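PDB 3B79: toxin secretion ATP-binding protein from Vibrio parahaemolyticus RIMD 2210633, which is probably an ATP-driven ABC exporter of the bacteriocin-exporter type, represented here by its N-terminal peptidase C39-like domain. Local coordinates for residues E115-T118 / G119-L123. Residues are numbered along the deposited sequence; the frame is centred on the assembly and turned at random.
Sequences EQYT and GRYFL
Thr118 OG1 is gripped from two residues: it accepts the backbone N-H of Arg120, with N 3.1 Å from OG1 and an N-H...O angle of 153°, and is also hydrogen-bonded to the carbonyl O of Val75 on the neighbouring strand 72-76. The hydroxyl is thus acceptor to the first and donor to the second. With chi1 at 62°, OG1 lies between the backbone N and the carbonyl carbon of Thr118, where it can reach across the corner at Gly119 to the amide two residues on, closing an ST turn. The Arg120 side chain, bent at chi3, folds back and crosses that of Thr118 at about a right angle, laying one guanidinium face over the threonine; NH1 stands 3.7 Å from Thr118 CB. Arg120 NE makes a long, weak ion pair with Glu57 OE2.

On Tyr117, CG is anti to the backbone N (chi1 175°), and the ring reaches forward over the corner. Gly119 N sits 3.3 Å above the ring plane, over its centre, and Gly119 CA makes a CH-pi contact 3.8 Å from the centroid. Beyond it, the phenolic OH meets Tyr121 CD2 at 3.6 Å, while hydrogen bonding to Ala60 O satisfies this buried polar group. Positive phi at Gly119, suited to a residue without CB, swings the chain from 117-118 into strand 120-126, an inner strand of the antiparallel sheet. Hydroxyl and phenol together tie the corner to both flanks, Val75 on one and Ala60 on the other, so its shape is probably fixed by side chains as well as by backbone pairing.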
ATOM      1  N   GLU A 115     -10.871   7.586  -9.255  0.50 13.22           N
ATOM      2  CA  GLU A 115     -10.360   7.708 -10.635  0.50 13.14           C
ATOM      3  C   GLU A 115      -9.015   7.057 -10.865  0.50 13.16           C
ATOM      4  O   GLU A 115      -8.675   6.737 -12.009  0.50 13.23           O
ATOM      5  CB  GLU A 115     -10.309   9.184 -11.104  0.50 13.58           C
ATOM      6  CG  GLU A 115      -9.613   9.457 -12.479  0.50 15.61           C
ATOM      7  CD  GLU A 115     -10.337   8.913 -13.727  0.50 20.91           C
ATOM      8  OE1 GLU A 115     -11.568   8.696 -13.698  0.50 22.92           O
ATOM      9  OE2 GLU A 115      -9.637   8.731 -14.746  0.50 19.80           O
ATOM     10  N   GLN A 116      -8.193   6.936  -9.823  1.00 12.72           N
ATOM     11  CA  GLN A 116      -6.884   6.303 -10.006  1.00 12.66           C
ATOM     12  C   GLN A 116      -6.832   4.828  -9.610  1.00 11.46           C
ATOM     13  O   GLN A 116      -5.831   4.149  -9.890  1.00 12.45           O
ATOM     14  CB  GLN A 116      -5.749   7.054  -9.288  1.00 13.63           C
ATOM     15  CG  GLN A 116      -5.640   8.505  -9.728  1.00 15.23           C
ATOM     16  CD  GLN A 116      -5.432   8.656 -11.220  1.00 17.28           C
ATOM     17  OE1 GLN A 116      -4.716   7.864 -11.848  1.00 18.83           O
ATOM     18  NE2 GLN A 116      -6.114   9.652 -11.810  1.00 18.69           N
ATOM     19  N   TYR A 117      -7.825   4.346  -8.872  1.00 11.21           N
ATOM     20  CA  TYR A 117      -7.761   2.993  -8.333  1.00 11.25           C
ATOM     21  C   TYR A 117      -8.043   1.961  -9.427  1.00 12.59           C
ATOM     22  O   TYR A 117      -8.980   2.139 -10.211  1.00 14.83           O
ATOM     23  CB  TYR A 117      -8.799   2.893  -7.203  1.00 11.51           C
ATOM     24  CG  TYR A 117      -8.936   1.495  -6.629  1.00 10.71           C
ATOM     25  CD1 TYR A 117      -7.826   0.836  -6.107  1.00 10.69           C
ATOM     26  CD2 TYR A 117     -10.167   0.850  -6.614  1.00 11.26           C
ATOM     27  CE1 TYR A 117      -7.962  -0.447  -5.589  1.00 10.04           C
ATOM     28  CE2 TYR A 117     -10.289  -0.411  -6.069  1.00  9.90           C
ATOM     29  CZ  TYR A 117      -9.198  -1.028  -5.550  1.00  9.69           C
ATOM     30  OH  TYR A 117      -9.315  -2.315  -5.031  1.00 10.50           O
ATOM     31  N   THR A 118      -7.232   0.899  -9.479  1.00 12.01           N
ATOM     32  CA  THR A 118      -7.353  -0.100 -10.546  1.00 13.09           C
ATOM     33  C   THR A 118      -8.384  -1.174 -10.274  1.00 12.84           C
ATOM     34  O   THR A 118      -8.711  -1.941 -11.191  1.00 15.10           O
ATOM     35  CB  THR A 118      -6.023  -0.856 -10.722  1.00 13.71           C
ATOM     36  OG1 THR A 118      -5.715  -1.569  -9.506  1.00 13.34           O
ATOM     37  CG2 THR A 118      -4.896   0.080 -11.135  1.00 16.03           C
ATOM     38  N   GLY A 119      -8.856  -1.313  -9.033  1.00 11.42           N
ATOM     39  CA  GLY A 119      -9.691  -2.457  -8.679  1.00 11.29           C
ATOM     40  C   GLY A 119      -8.937  -3.569  -7.980  1.00 10.02           C
ATOM     41  O   GLY A 119      -9.541  -4.578  -7.600  1.00 11.02           O
ATOM     42  N   ARG A 120      -7.612  -3.433  -7.859  1.00 10.12           N
ATOM     43  CA  ARG A 120      -6.774  -4.447  -7.210  1.00 10.05           C
ATOM     44  C   ARG A 120      -6.122  -3.855  -5.967  1.00  9.68           C
ATOM     45  O   ARG A 120      -5.640  -2.707  -5.997  1.00 10.13           O
ATOM     46  CB  ARG A 120      -5.689  -4.924  -8.173  1.00 10.69           C
ATOM     47  CG  ARG A 120      -6.266  -5.603  -9.413  1.00 12.12           C
ATOM     48  CD  ARG A 120      -5.175  -6.073 -10.395  1.00 14.40           C
ATOM     49  NE  ARG A 120      -4.324  -5.019 -10.962  1.00 17.09           N
ATOM     50  CZ  ARG A 120      -4.607  -4.127 -11.908  1.00 22.04           C
ATOM     51  NH1 ARG A 120      -5.824  -4.050 -12.498  1.00 23.62           N
ATOM     52  NH2 ARG A 120      -3.603  -3.300 -12.262  1.00 21.68           N
ATOM     53  N   TYR A 121      -6.082  -4.624  -4.880  1.00  9.33           N
ATOM     54  CA  TYR A 121      -5.441  -4.148  -3.644  1.00 10.05           C
ATOM     55  C   TYR A 121      -4.777  -5.327  -2.946  1.00  9.08           C
ATOM     56  O   TYR A 121      -5.054  -6.482  -3.286  1.00 10.40           O
ATOM     57  CB  TYR A 121      -6.496  -3.477  -2.712  1.00 10.52           C
ATOM     58  CG  TYR A 121      -7.410  -4.499  -2.057  1.00  9.99           C
ATOM     59  CD1 TYR A 121      -7.148  -4.938  -0.765  1.00 10.89           C
ATOM     60  CD2 TYR A 121      -8.535  -5.022  -2.742  1.00 11.44           C
ATOM     61  CE1 TYR A 121      -7.965  -5.928  -0.199  1.00 12.41           C
ATOM     62  CE2 TYR A 121      -9.338  -5.990  -2.163  1.00 12.61           C
ATOM     63  CZ  TYR A 121      -9.036  -6.415  -0.911  1.00 12.31           C
ATOM     64  OH  TYR A 121      -9.823  -7.397  -0.346  1.00 15.74           O
ATOM     65  N   PHE A 122      -3.905  -5.036  -1.976  1.00  8.65           N
ATOM     66  CA  PHE A 122      -3.324  -6.059  -1.103  1.00  9.48           C
ATOM     67  C   PHE A 122      -3.877  -5.940   0.278  1.00  9.14           C
ATOM     68  O   PHE A 122      -3.857  -4.853   0.903  1.00  9.73           O
ATOM     69  CB  PHE A 122      -1.803  -5.974  -1.030  1.00  9.98           C
ATOM     70  CG  PHE A 122      -1.144  -6.390  -2.313  1.00  9.88           C
ATOM     71  CD1 PHE A 122      -0.600  -7.676  -2.409  1.00 10.24           C
ATOM     72  CD2 PHE A 122      -1.014  -5.519  -3.403  1.00 12.39           C
ATOM     73  CE1 PHE A 122       0.013  -8.088  -3.578  1.00 11.43           C
ATOM     74  CE2 PHE A 122      -0.376  -5.959  -4.579  1.00 12.69           C
ATOM     75  CZ  PHE A 122       0.114  -7.241  -4.642  1.00 12.10           C
ATOM     76  N   LEU A 123      -4.352  -7.086   0.771  0.50  9.20           N
ATOM     77  CA  LEU A 123      -4.675  -7.303   2.180  0.50 10.14           C
ATOM     78  C   LEU A 123      -3.399  -7.644   2.926  0.50 10.59           C
ATOM     79  O   LEU A 123      -2.740  -8.626   2.557  0.50 11.19           O
ATOM     80  CB  LEU A 123      -5.612  -8.520   2.299  0.50 11.18           C
ATOM     81  CG  LEU A 123      -5.790  -9.077   3.723  0.50 12.76           C
ATOM     82  CD1 LEU A 123      -6.526  -8.093   4.641  0.50 12.43           C
ATOM     83  CD2 LEU A 123      -6.513 -10.416   3.742  0.50 14.03           C
TER